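Protein ElaA (Escherichia coli, PDB 5Z6N) probably acts as an N-acetyltransferase of the GNAT superfamily, transferring an acetyl group from acetyl coenzyme A to an amine. Local coordinates at residues L23-A26 with V27-E31. Numbering follows the deposited sequence.
Sequences LRCA and VFVVE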
ATOM      1  N   LEU B  23      -5.941   3.483   2.826  1.00 22.55           N
ATOM      2  CA  LEU B  23      -7.291   3.115   3.231  1.00 24.06           C
ATOM      3  C   LEU B  23      -7.625   1.684   2.824  1.00 23.70           C
ATOM      4  O   LEU B  23      -8.323   0.979   3.563  1.00 17.75           O
ATOM      5  CB  LEU B  23      -8.282   4.120   2.637  1.00 24.70           C
ATOM      6  CG  LEU B  23      -9.764   4.143   3.001  1.00 29.15           C
ATOM      7  CD1 LEU B  23     -10.524   3.241   2.060  1.00 28.69           C
ATOM      8  CD2 LEU B  23     -10.001   3.754   4.457  1.00 13.49           C
ATOM      9  N   ARG B  24      -7.116   1.233   1.674  1.00 24.61           N
ATOM     10  CA  ARG B  24      -7.282  -0.164   1.287  1.00 23.66           C
ATOM     11  C   ARG B  24      -6.548  -1.086   2.249  1.00 28.72           C
ATOM     12  O   ARG B  24      -7.082  -2.120   2.667  1.00 30.63           O
ATOM     13  CB  ARG B  24      -6.789  -0.378  -0.144  1.00 23.37           C
ATOM     14  CG  ARG B  24      -7.840  -0.134  -1.215  1.00 22.87           C
ATOM     15  CD  ARG B  24      -7.192   0.310  -2.508  1.00 11.18           C
ATOM     16  NE  ARG B  24      -6.348  -0.735  -3.079  1.00 11.22           N
ATOM     17  CZ  ARG B  24      -5.847  -0.696  -4.309  1.00 11.26           C
ATOM     18  NH1 ARG B  24      -5.086  -1.688  -4.749  1.00 14.80           N
ATOM     19  NH2 ARG B  24      -6.110   0.331  -5.104  1.00 11.25           N
ATOM     20  N   CYS B  25      -5.312  -0.729   2.603  1.00 30.46           N
ATOM     21  CA  CYS B  25      -4.569  -1.492   3.598  1.00 29.80           C
ATOM     22  C   CYS B  25      -5.318  -1.531   4.925  1.00 28.59           C
ATOM     23  O   CYS B  25      -5.445  -2.588   5.554  1.00 27.88           O
ATOM     24  CB  CYS B  25      -3.176  -0.884   3.779  1.00 30.36           C
ATOM     25  SG  CYS B  25      -2.035  -1.870   4.769  1.00 31.61           S
ATOM     26  N   ALA B  26      -5.843  -0.378   5.350  1.00 26.63           N
ATOM     27  CA  ALA B  26      -6.510  -0.286   6.645  1.00 27.32           C
ATOM     28  C   ALA B  26      -7.750  -1.170   6.720  1.00 27.08           C
ATOM     29  O   ALA B  26      -8.151  -1.586   7.812  1.00 14.80           O
ATOM     30  CB  ALA B  26      -6.885   1.167   6.931  1.00 24.12           C
ATOM     31  N   VAL B  27      -8.364  -1.476   5.580  1.00 25.64           N
ATOM     32  CA  VAL B  27      -9.621  -2.215   5.577  1.00 25.23           C
ATOM     33  C   VAL B  27      -9.475  -3.675   5.171  1.00 24.76           C
ATOM     34  O   VAL B  27     -10.027  -4.570   5.824  1.00 18.66           O
ATOM     35  CB  VAL B  27     -10.630  -1.567   4.611  1.00 21.86           C
ATOM     36  CG1 VAL B  27     -11.812  -2.489   4.393  1.00 26.84           C
ATOM     37  CG2 VAL B  27     -11.086  -0.220   5.156  1.00 18.22           C
ATOM     38  N   PHE B  28      -8.740  -3.929   4.086  1.00 30.39           N
ATOM     39  CA  PHE B  28      -8.672  -5.275   3.531  1.00 38.30           C
ATOM     40  C   PHE B  28      -7.482  -6.027   4.113  1.00 37.20           C
ATOM     41  O   PHE B  28      -7.494  -7.263   4.109  1.00 35.03           O
ATOM     42  CB  PHE B  28      -8.570  -5.272   2.005  1.00 37.35           C
ATOM     43  CG  PHE B  28      -9.773  -4.699   1.319  1.00 34.18           C
ATOM     44  CD1 PHE B  28     -11.039  -5.214   1.557  1.00 31.19           C
ATOM     45  CD2 PHE B  28      -9.638  -3.653   0.427  1.00 32.25           C
ATOM     46  CE1 PHE B  28     -12.148  -4.687   0.924  1.00 22.13           C
ATOM     47  CE2 PHE B  28     -10.741  -3.128  -0.214  1.00 33.39           C
ATOM     48  CZ  PHE B  28     -12.000  -3.642   0.038  1.00 25.06           C
ATOM     49  N   VAL B  29      -6.463  -5.334   4.601  1.00 36.04           N
ATOM     50  CA  VAL B  29      -5.308  -5.978   5.211  1.00 31.69           C
ATOM     51  C   VAL B  29      -5.416  -5.993   6.730  1.00 31.38           C
ATOM     52  O   VAL B  29      -5.378  -7.055   7.352  1.00 22.82           O
ATOM     53  CB  VAL B  29      -4.000  -5.299   4.750  1.00 29.81           C
ATOM     54  CG1 VAL B  29      -2.815  -5.866   5.514  1.00 26.29           C
ATOM     55  CG2 VAL B  29      -3.804  -5.488   3.254  1.00 30.34           C
ATOM     56  N   VAL B  30      -5.570  -4.816   7.338  1.00 34.16           N
ATOM     57  CA  VAL B  30      -5.494  -4.662   8.786  1.00 28.26           C
ATOM     58  C   VAL B  30      -6.738  -5.104   9.546  1.00 30.55           C
ATOM     59  O   VAL B  30      -6.667  -5.945  10.449  1.00 34.42           O
ATOM     60  CB  VAL B  30      -5.222  -3.192   9.148  1.00 21.37           C
ATOM     61  CG1 VAL B  30      -5.102  -3.031  10.647  1.00 24.70           C
ATOM     62  CG2 VAL B  30      -3.955  -2.710   8.465  1.00 21.62           C
ATOM     63  N   GLU B  31      -7.888  -4.531   9.180  1.00 28.83           N
ATOM     64  CA  GLU B  31      -9.105  -4.732   9.958  1.00 29.51           C
ATOM     65  C   GLU B  31      -9.703  -6.083   9.587  1.00 34.26           C
ATOM     66  O   GLU B  31     -10.298  -6.762  10.433  1.00 40.60           O
ATOM     67  CB  GLU B  31     -10.100  -3.597   9.709  1.00 30.70           C
ATOM     68  CG  GLU B  31     -11.566  -4.001   9.612  1.00 33.15           C
ATOM     69  CD  GLU B  31     -12.445  -2.851   9.161  1.00 36.26           C
ATOM     70  OE1 GLU B  31     -13.627  -2.814   9.560  1.00 37.74           O
ATOM     71  OE2 GLU B  31     -11.945  -1.987   8.412  1.00 40.41           O
TER
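Cys-25, Ala-26 and Val-27 carry the contact where the last turns of helix 14-31, the first helix of the GNAT fold, widen from alpha-helical to pi-type hydrogen bonding. Carbonyl O of Cys-25 is gripped by two donors: Val-30 N, five residues on, lies 2.9 Å from it, nearly in line with the C=O bond, whereas Val-29 N stands 3.1 Å from the same O, above the carbonyl plane and with the N-H...O angle bent to 137°. The i+5 step recurs at Ala-26, whose O accepts from Glu-31 N at 3.3 Å; this donor too sits out of the carbonyl plane, and CB of Glu-31 lies against the same oxygen. Before the widening, Val-27 N is shared between two carbonyls. It reaches Arg-24 O at 3.2 Å from well above the carbonyl plane and bonds weakly to Leu-23 O, while Phe-28 N makes an ordinary i+4 bond to Arg-24 O that is almost straight (167°).

The thiol of Cys-25 lies anti to its backbone N (chi1 -170°), which carries SG to 4.0 Å from Val-29 CB, and CG2 of Val-30 brushes the same sulfur. Cys-25 and Ala-26 pack on Gln-37 of the second subunit, and Val-29 on Val-29 of that subunit, so this part of the helix also belongs to the dimer interface. The guanidinium of Arg-24 forms salt bridges with Asp-43 and Asp-38. On another side of the helix Val-27 and Leu-23 join Arg-24 and Phe-28 against Ile-81 of strand 75-82, seating the helix on the central sheet. There Val-27 runs alongside Leu-23, both pointing the same way, with CG2 of Val-27 4.2 Å from CD2 of Leu-23.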